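Local coordinates for YchF GTP-binding protein (Schizosaccharomyces pombe, PDB 1NI3) that hydrolyses ATP, and GTP with lower efficiency, and negatively regulates the G2/M transition of the cell cycle, at residues Ile40-Leu45 with Arg272-Thr277; Trp72-Glu75 with Ser81-Pro84; Lys182-Ala187 with Ser209-Glu214. One frame throughout, in Å; residues are numbered along the deposited sequence.

Interaction 1: residues Ile40-Leu45 with Arg272-Thr277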
loop_
_atom_site.group_PDB
_atom_site.type_symbol
_atom_site.label_atom_id
_atom_site.label_comp_id
_atom_site.label_asym_id
_atom_site.label_seq_id
_atom_site.Cartn_x
_atom_site.Cartn_y
_atom_site.Cartn_z
ATOM N N ILE A 40 -7.067 5.927 12.522
ATOM C CA ILE A 40 -7.083 6.340 11.135
ATOM C C ILE A 40 -8.484 6.835 10.798
ATOM O O ILE A 40 -8.669 7.966 10.365
ATOM C CB ILE A 40 -6.729 5.164 10.217
ATOM C CG1 ILE A 40 -5.299 4.720 10.463
ATOM C CG2 ILE A 40 -6.906 5.570 8.786
ATOM C CD1 ILE A 40 -4.924 3.503 9.658
ATOM N N THR A 41 -9.465 5.970 10.999
ATOM C CA THR A 41 -10.862 6.280 10.725
ATOM C C THR A 41 -11.316 7.561 11.423
ATOM O O THR A 41 -12.244 8.232 10.971
ATOM C CB THR A 41 -11.759 5.151 11.222
ATOM O OG1 THR A 41 -11.626 5.027 12.646
ATOM C CG2 THR A 41 -11.342 3.830 10.585
ATOM N N LYS A 42 -10.660 7.891 12.533
ATOM C CA LYS A 42 -11.002 9.071 13.335
ATOM C C LYS A 42 -10.303 10.391 12.984
ATOM O O LYS A 42 -10.819 11.456 13.305
ATOM C CB LYS A 42 -10.760 8.748 14.815
ATOM C CG LYS A 42 -11.792 9.356 15.771
ATOM C CD LYS A 42 -13.179 8.712 15.608
ATOM C CE LYS A 42 -14.206 9.249 16.626
ATOM N NZ LYS A 42 -15.596 8.691 16.466
ATOM N N SER A 43 -9.136 10.326 12.349
ATOM C CA SER A 43 -8.394 11.531 11.994
ATOM C C SER A 43 -9.060 12.259 10.840
ATOM O O SER A 43 -10.114 11.845 10.358
ATOM C CB SER A 43 -6.986 11.175 11.566
ATOM O OG SER A 43 -7.039 10.310 10.453
ATOM N N VAL A 44 -8.428 13.339 10.391
ATOM C CA VAL A 44 -8.940 14.124 9.280
ATOM C C VAL A 44 -8.749 13.374 7.976
ATOM O O VAL A 44 -9.515 13.551 7.038
ATOM C CB VAL A 44 -8.196 15.467 9.162
ATOM C CG1 VAL A 44 -8.532 16.358 10.337
ATOM C CG2 VAL A 44 -6.692 15.222 9.103
ATOM N N LEU A 45 -7.722 12.534 7.927
ATOM C CA LEU A 45 -7.429 11.784 6.722
ATOM C C LEU A 45 -8.318 10.577 6.506
ATOM O O LEU A 45 -8.629 10.230 5.371
ATOM C CB LEU A 45 -5.971 11.335 6.720
ATOM C CG LEU A 45 -4.911 12.430 6.625
ATOM C CD1 LEU A 45 -3.550 11.800 6.849
ATOM C CD2 LEU A 45 -4.968 13.121 5.267
ATOM N N ARG A 272 -4.583 10.238 20.309
ATOM C CA ARG A 272 -4.782 11.488 21.047
ATOM C C ARG A 272 -4.818 12.714 20.147
ATOM O O ARG A 272 -5.528 13.672 20.431
ATOM C CB ARG A 272 -3.710 11.699 22.143
ATOM C CG ARG A 272 -4.104 12.815 23.112
ATOM C CD ARG A 272 -3.208 12.938 24.357
ATOM N NE ARG A 272 -2.158 13.940 24.204
ATOM C CZ ARG A 272 -1.029 13.729 23.549
ATOM N NH1 ARG A 272 -0.818 12.548 23.004
ATOM N NH2 ARG A 272 -0.126 14.693 23.427
ATOM N N LEU A 273 -4.071 12.680 19.050
ATOM C CA LEU A 273 -4.035 13.823 18.152
ATOM C C LEU A 273 -5.366 14.079 17.444
ATOM O O LEU A 273 -5.700 15.219 17.116
ATOM C CB LEU A 273 -2.898 13.655 17.138
ATOM C CG LEU A 273 -2.007 14.876 16.862
ATOM C CD1 LEU A 273 -1.593 15.583 18.155
ATOM C CD2 LEU A 273 -0.783 14.391 16.115
ATOM N N THR A 274 -6.138 13.024 17.234
ATOM C CA THR A 274 -7.422 13.169 16.564
ATOM C C THR A 274 -8.361 14.024 17.397
ATOM O O THR A 274 -9.412 14.428 16.922
ATOM C CB THR A 274 -8.106 11.796 16.310
ATOM O OG1 THR A 274 -8.430 11.175 17.564
ATOM C CG2 THR A 274 -7.172 10.872 15.533
ATOM N N ASN A 275 -7.992 14.306 18.642
ATOM C CA ASN A 275 -8.865 15.119 19.498
ATOM C C ASN A 275 -8.606 16.584 19.259
ATOM O O ASN A 275 -9.228 17.454 19.862
ATOM C CB ASN A 275 -8.625 14.813 20.974
ATOM C CG ASN A 275 -8.860 13.369 21.301
ATOM O OD1 ASN A 275 -9.947 12.850 21.077
ATOM N ND2 ASN A 275 -7.844 12.706 21.837
ATOM N N PHE A 276 -7.661 16.855 18.379
ATOM C CA PHE A 276 -7.323 18.224 18.083
ATOM C C PHE A 276 -7.738 18.585 16.679
ATOM O O PHE A 276 -7.802 17.735 15.789
ATOM C CB PHE A 276 -5.828 18.424 18.259
ATOM C CG PHE A 276 -5.389 18.431 19.690
ATOM C CD1 PHE A 276 -4.162 17.893 20.058
ATOM C CD2 PHE A 276 -6.189 19.009 20.667
ATOM C CE1 PHE A 276 -3.717 17.943 21.374
ATOM C CE2 PHE A 276 -5.759 19.069 21.987
ATOM C CZ PHE A 276 -4.511 18.524 22.340
ATOM N N THR A 277 -8.040 19.861 16.497
ATOM C CA THR A 277 -8.436 20.366 15.204
ATOM C C THR A 277 -7.157 20.432 14.388
ATOM O O THR A 277 -6.060 20.477 14.946
ATOM C CB THR A 277 -9.046 21.759 15.339
ATOM O OG1 THR A 277 -8.055 22.663 15.840
ATOM C CG2 THR A 277 -10.215 21.729 16.315
#
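T274 packs its side chain against the backbone of K42 and S43, just where helix 33-42 ends. This is the helix that begins within the predicted nucleotide-binding P-loop of the OBG-type G domain. The partner segment runs from helix 267-273 toward helix 278-287. The two segments come nearest at S43 and T274, with 5.0 Å between their CA atoms.

The methyl branch of T274 does most of the touching. T274 CG2 lies 3.8 Å from both S43 N and S43 CA. T274 CG2 also reaches S43 CB, at 4.0 Å. T274 CB stands 4.1 Å from K42 O, so CB and the methyl lean on the K42-S43 peptide. No hydrogen bond crosses the contact. With chi1 at 65°, T274 OG1 sits between its own backbone N and carbonyl carbon, where it bonds back to E271 O. This leaves the carbon branch to face S43. K42 CG is at the limit of contact with T274 OG1, and the amine end leads away.

On the second side, a type I beta turn runs from L273 to F276. It is closed by F276 N on L273 O, at 2.8 Å. T277 follows as the N-cap of helix 278-287, and F276 touches A281 and E284 of that helix. On the first side, I40 and L45 lean on V63 of strand 60-65, while S43 touches L294 of helix 294-304. The contact thus joins the end of helix 33-42 to the link between helices 267-273 and 278-287.

S43 is the first residue to leave the helix, and I40 O takes two bonds from it. S43 N comes to 3.1 Å from I40 O. S43 OG comes to 2.9 Å, in the carbonyl plane and on a lone pair of I40 O.

Interaction 2: residues Trp72-Glu75 with Ser81-Pro84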
loop_
_atom_site.group_PDB
_atom_site.type_symbol
_atom_site.label_atom_id
_atom_site.label_comp_id
_atom_site.label_asym_id
_atom_site.label_seq_id
_atom_site.Cartn_x
_atom_site.Cartn_y
_atom_site.Cartn_z
ATOM N N TRP A 72 -2.261 22.860 -3.307
ATOM C CA TRP A 72 -2.051 24.058 -4.127
ATOM C C TRP A 72 -3.158 24.233 -5.157
ATOM O O TRP A 72 -3.798 25.281 -5.242
ATOM C CB TRP A 72 -0.704 23.976 -4.867
ATOM C CG TRP A 72 -0.410 25.209 -5.715
ATOM C CD1 TRP A 72 0.146 26.389 -5.294
ATOM C CD2 TRP A 72 -0.753 25.405 -7.093
ATOM N NE1 TRP A 72 0.169 27.289 -6.320
ATOM C CE2 TRP A 72 -0.369 26.706 -7.444
ATOM C CE3 TRP A 72 -1.323 24.582 -8.080
ATOM C CZ2 TRP A 72 -0.572 27.241 -8.710
ATOM C CZ3 TRP A 72 -1.526 25.108 -9.347
ATOM C CH2 TRP A 72 -1.135 26.427 -9.655
ATOM N N LEU A 73 -3.359 23.189 -5.950
ATOM C CA LEU A 73 -4.380 23.211 -6.970
ATOM C C LEU A 73 -5.704 23.619 -6.362
ATOM O O LEU A 73 -6.437 24.408 -6.940
ATOM C CB LEU A 73 -4.485 21.845 -7.659
ATOM C CG LEU A 73 -3.358 21.467 -8.629
ATOM C CD1 LEU A 73 -3.536 20.025 -9.067
ATOM C CD2 LEU A 73 -3.380 22.396 -9.836
ATOM N N CYS A 74 -6.022 23.095 -5.190
ATOM C CA CYS A 74 -7.279 23.480 -4.563
ATOM C C CYS A 74 -7.284 24.978 -4.294
ATOM O O CYS A 74 -8.248 25.671 -4.620
ATOM C CB CYS A 74 -7.494 22.720 -3.253
ATOM S SG CYS A 74 -8.281 21.116 -3.452
ATOM N N GLU A 75 -6.195 25.479 -3.716
ATOM C CA GLU A 75 -6.087 26.902 -3.396
ATOM C C GLU A 75 -6.117 27.792 -4.622
ATOM O O GLU A 75 -6.658 28.896 -4.584
ATOM C CB GLU A 75 -4.812 27.182 -2.597
ATOM C CG GLU A 75 -4.876 26.618 -1.186
ATOM C CD GLU A 75 -6.258 26.788 -0.561
ATOM O OE1 GLU A 75 -6.700 27.949 -0.395
ATOM O OE2 GLU A 75 -6.904 25.761 -0.240
ATOM N N SER A 81 -16.018 21.963 -4.774
ATOM C CA SER A 81 -15.739 20.612 -4.338
ATOM C C SER A 81 -14.284 20.207 -4.486
ATOM O O SER A 81 -13.654 20.497 -5.505
ATOM C CB SER A 81 -16.620 19.650 -5.134
ATOM O OG SER A 81 -16.099 18.331 -5.110
ATOM N N ARG A 82 -13.755 19.527 -3.474
ATOM C CA ARG A 82 -12.372 19.069 -3.512
ATOM C C ARG A 82 -12.374 17.601 -3.140
ATOM O O ARG A 82 -12.767 17.240 -2.032
ATOM C CB ARG A 82 -11.522 19.822 -2.495
ATOM C CG ARG A 82 -11.758 21.311 -2.482
ATOM C CD ARG A 82 -10.885 21.971 -1.435
ATOM N NE ARG A 82 -10.942 23.424 -1.532
ATOM C CZ ARG A 82 -10.085 24.246 -0.931
ATOM N NH1 ARG A 82 -9.098 23.764 -0.183
ATOM N NH2 ARG A 82 -10.212 25.556 -1.076
ATOM N N VAL A 83 -11.950 16.752 -4.064
ATOM C CA VAL A 83 -11.898 15.329 -3.794
ATOM C C VAL A 83 -10.469 14.824 -3.913
ATOM O O VAL A 83 -9.899 14.761 -5.006
ATOM C CB VAL A 83 -12.787 14.536 -4.765
ATOM C CG1 VAL A 83 -12.793 13.068 -4.362
ATOM C CG2 VAL A 83 -14.192 15.109 -4.761
ATOM N N PRO A 84 -9.865 14.465 -2.776
ATOM C CA PRO A 84 -8.498 13.958 -2.719
ATOM C C PRO A 84 -8.436 12.525 -3.194
ATOM O O PRO A 84 -9.457 11.913 -3.478
ATOM C CB PRO A 84 -8.158 14.073 -1.241
ATOM C CG PRO A 84 -9.464 13.757 -0.597
ATOM C CD PRO A 84 -10.420 14.593 -1.417
#
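This is a helix-to-strand contact, made by one arginine that reaches from strand 81-90 back to helix 68-77. It combines a salt bridge with packing of the arginine stem on a cysteine: R82 meets E75 by charge and C74 by contact. R82 CB points toward the helix, and the chain, extended from CG to NE, runs alongside C74. C74 SG lies 3.4 Å from R82 CD and also touches R82 CB and R82 CG. Further out, C74 CB sits over one face of the guanidinium, offset toward its rim, 3.6 Å from R82 NH1.

E75 comes from the guanidinium edge. Its CB leads away from the strand, but the chain bends at chi2 (-39°) and brings the carboxylate back. R82 NH1 donates to E75 OE2 at 3.0 Å. The N-H...O angle is 139°, so the bond is not straight, and the oxygen lies somewhat out of the guanidinium plane. The two flat groups are turned 61° apart. E75 OE1 has a second partner in K78 NZ, so the carboxylate joins two cations.

Around the contact, L73 packs on Y352 and L355 of helix 352-358. S81 and V83 pair by backbone bonds with strand 317-324. Strands 60-65 and 81-90 form an antiparallel pair, as in the G domains of this superfamily, and helix 68-77 fills the connection between them.

Interaction 3: residues Lys182-Ala187 with Ser209-Glu214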
loop_
_atom_site.group_PDB
_atom_site.type_symbol
_atom_site.label_atom_id
_atom_site.label_comp_id
_atom_site.label_asym_id
_atom_site.label_seq_id
_atom_site.Cartn_x
_atom_site.Cartn_y
_atom_site.Cartn_z
ATOM N N LYS A 182 4.534 -25.578 -21.117
ATOM C CA LYS A 182 4.144 -25.681 -19.722
ATOM C C LYS A 182 5.289 -26.177 -18.842
ATOM O O LYS A 182 5.318 -25.891 -17.646
ATOM C CB LYS A 182 2.933 -26.605 -19.590
ATOM C CG LYS A 182 1.756 -26.189 -20.464
ATOM C CD LYS A 182 0.546 -27.074 -20.224
ATOM C CE LYS A 182 -0.556 -26.800 -21.230
ATOM N NZ LYS A 182 -1.723 -27.690 -20.996
ATOM N N LYS A 183 6.232 -26.910 -19.428
ATOM C CA LYS A 183 7.370 -27.422 -18.663
ATOM C C LYS A 183 8.244 -26.279 -18.148
ATOM O O LYS A 183 8.671 -26.284 -16.993
ATOM C CB LYS A 183 8.224 -28.365 -19.521
ATOM C CG LYS A 183 7.523 -29.640 -19.962
ATOM C CD LYS A 183 8.460 -30.516 -20.786
ATOM C CE LYS A 183 7.725 -31.648 -21.504
ATOM N NZ LYS A 183 7.004 -32.574 -20.577
ATOM N N GLU A 184 8.515 -25.305 -19.014
ATOM C CA GLU A 184 9.325 -24.148 -18.643
ATOM C C GLU A 184 8.702 -23.527 -17.392
ATOM O O GLU A 184 9.407 -23.055 -16.504
ATOM C CB GLU A 184 9.338 -23.121 -19.786
ATOM C CG GLU A 184 10.135 -21.838 -19.497
ATOM C CD GLU A 184 9.315 -20.558 -19.677
ATOM O OE1 GLU A 184 9.896 -19.450 -19.598
ATOM O OE2 GLU A 184 8.087 -20.660 -19.883
ATOM N N GLU A 185 7.373 -23.546 -17.334
ATOM C CA GLU A 185 6.632 -22.988 -16.208
ATOM C C GLU A 185 6.912 -23.790 -14.943
ATOM O O GLU A 185 7.076 -23.235 -13.854
ATOM C CB GLU A 185 5.131 -23.024 -16.498
ATOM C CG GLU A 185 4.320 -22.073 -15.625
ATOM C CD GLU A 185 2.824 -22.308 -15.710
ATOM O OE1 GLU A 185 2.325 -22.555 -16.827
ATOM O OE2 GLU A 185 2.142 -22.224 -14.663
ATOM N N GLN A 186 6.953 -25.108 -15.100
ATOM C CA GLN A 186 7.206 -26.008 -13.986
ATOM C C GLN A 186 8.624 -25.803 -13.465
ATOM O O GLN A 186 8.866 -25.869 -12.264
ATOM C CB GLN A 186 7.002 -27.462 -14.437
ATOM C CG GLN A 186 7.103 -28.490 -13.318
ATOM C CD GLN A 186 6.307 -29.757 -13.607
ATOM O OE1 GLN A 186 6.353 -30.718 -12.841
ATOM N NE2 GLN A 186 5.557 -29.753 -14.704
ATOM N N ALA A 187 9.560 -25.543 -14.370
ATOM C CA ALA A 187 10.941 -25.328 -13.962
ATOM C C ALA A 187 11.026 -24.056 -13.112
ATOM O O ALA A 187 11.816 -23.981 -12.162
ATOM C CB ALA A 187 11.832 -25.197 -15.178
ATOM N N SER A 209 12.922 -12.561 -13.409
ATOM C CA SER A 209 12.853 -11.919 -14.711
ATOM C C SER A 209 11.398 -11.517 -14.945
ATOM O O SER A 209 10.504 -11.950 -14.210
ATOM C CB SER A 209 13.273 -12.891 -15.799
ATOM O OG SER A 209 12.338 -13.937 -15.900
ATOM N N ASN A 210 11.148 -10.708 -15.970
ATOM C CA ASN A 210 9.787 -10.280 -16.255
ATOM C C ASN A 210 8.845 -11.476 -16.415
ATOM O O ASN A 210 7.724 -11.470 -15.896
ATOM C CB ASN A 210 9.767 -9.385 -17.500
ATOM C CG ASN A 210 10.312 -7.997 -17.219
ATOM O OD1 ASN A 210 10.204 -7.083 -18.043
ATOM N ND2 ASN A 210 10.901 -7.833 -16.043
ATOM N N ARG A 211 9.307 -12.510 -17.110
ATOM C CA ARG A 211 8.510 -13.714 -17.304
ATOM C C ARG A 211 8.203 -14.378 -15.970
ATOM O O ARG A 211 7.067 -14.751 -15.701
ATOM C CB ARG A 211 9.276 -14.697 -18.187
ATOM C CG ARG A 211 8.615 -16.048 -18.324
ATOM C CD ARG A 211 7.273 -15.918 -19.006
ATOM N NE ARG A 211 6.719 -17.228 -19.308
ATOM C CZ ARG A 211 5.483 -17.600 -19.004
ATOM N NH1 ARG A 211 4.667 -16.755 -18.386
ATOM N NH2 ARG A 211 5.068 -18.822 -19.312
ATOM N N GLU A 212 9.235 -14.536 -15.150
ATOM C CA GLU A 212 9.097 -15.167 -13.844
ATOM C C GLU A 212 8.167 -14.367 -12.951
ATOM O O GLU A 212 7.365 -14.930 -12.201
ATOM C CB GLU A 212 10.462 -15.293 -13.188
ATOM C CG GLU A 212 11.374 -16.205 -13.961
ATOM C CD GLU A 212 12.780 -16.216 -13.423
ATOM O OE1 GLU A 212 13.525 -17.169 -13.723
ATOM O OE2 GLU A 212 13.150 -15.275 -12.694
ATOM N N VAL A 213 8.271 -13.048 -13.031
ATOM C CA VAL A 213 7.408 -12.192 -12.231
ATOM C C VAL A 213 5.972 -12.439 -12.668
ATOM O O VAL A 213 5.058 -12.542 -11.848
ATOM C CB VAL A 213 7.770 -10.705 -12.431
ATOM C CG1 VAL A 213 6.617 -9.821 -11.973
ATOM C CG2 VAL A 213 9.023 -10.367 -11.644
ATOM N N GLU A 214 5.797 -12.545 -13.977
ATOM C CA GLU A 214 4.492 -12.789 -14.561
ATOM C C GLU A 214 3.879 -14.064 -14.001
ATOM O O GLU A 214 2.744 -14.072 -13.518
ATOM C CB GLU A 214 4.651 -12.907 -16.067
ATOM C CG GLU A 214 3.376 -13.033 -16.825
ATOM C CD GLU A 214 3.626 -13.131 -18.293
ATOM O OE1 GLU A 214 4.371 -14.053 -18.688
ATOM O OE2 GLU A 214 3.103 -12.275 -19.042
#
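R211 reaches across to E184, from the first turn of helix 210-217 to helix 179-199. Its CB points toward that helix. CG is anti to the backbone N (chi1 173°), and the chain then bends at chi2 (63°). R211 CG passes E184 OE1 at 3.9 Å. CD carries the chain on to the guanidinium. R211 NE is 3.7 Å from E184 OE2. E184 OE2 lies at the guanidinium edge, near its plane, while the two planes are turned 36° apart.

Helices 140-168 and 179-199 form the long helical hairpin inserted in the G domain of YchF/OLA1 proteins. E185, next to E184, packs on L166 of the other hairpin helix, while E184 itself is exposed.

At the tip, R211 NH2 lies 3.6 Å from E184 OE2, a long salt bridge with no hydrogen bond. R211 NH1 turns to its own helix and donates to E214 OE1 at 2.7 Å. This salt bridge meets the oxygen on the anti side but well out of the carboxylate plane, and R211 is shared by E184 and E214.

The start of this helix is a capping box. E212 N donates to S209 OG at 3.2 Å, and S209 N donates to E212 OE2 at 2.8 Å. E212 OE1 also forms a salt bridge with K191 NZ of helix 179-199.

Overall arrangement
All three contacts lie within the OBG-type G range, but no two hold the same elements. Interactions 1 and 2 are partly buried. Their centres are 20 Å apart, and their nearest atoms are about 7 Å apart without touching. Interaction 3 is a surface contact on the other side of the chain's centre, about 28 Å from either at the nearest atoms. The chemistry follows the place. Interaction 1 sets a methyl group on backbone at the end of helix 33-42, with no ion pair or hydrogen bond across it. Interaction 2 mixes a buried cysteine with an exposed ion pair between helix and strand. Interaction 3 is charged throughout and links two helices.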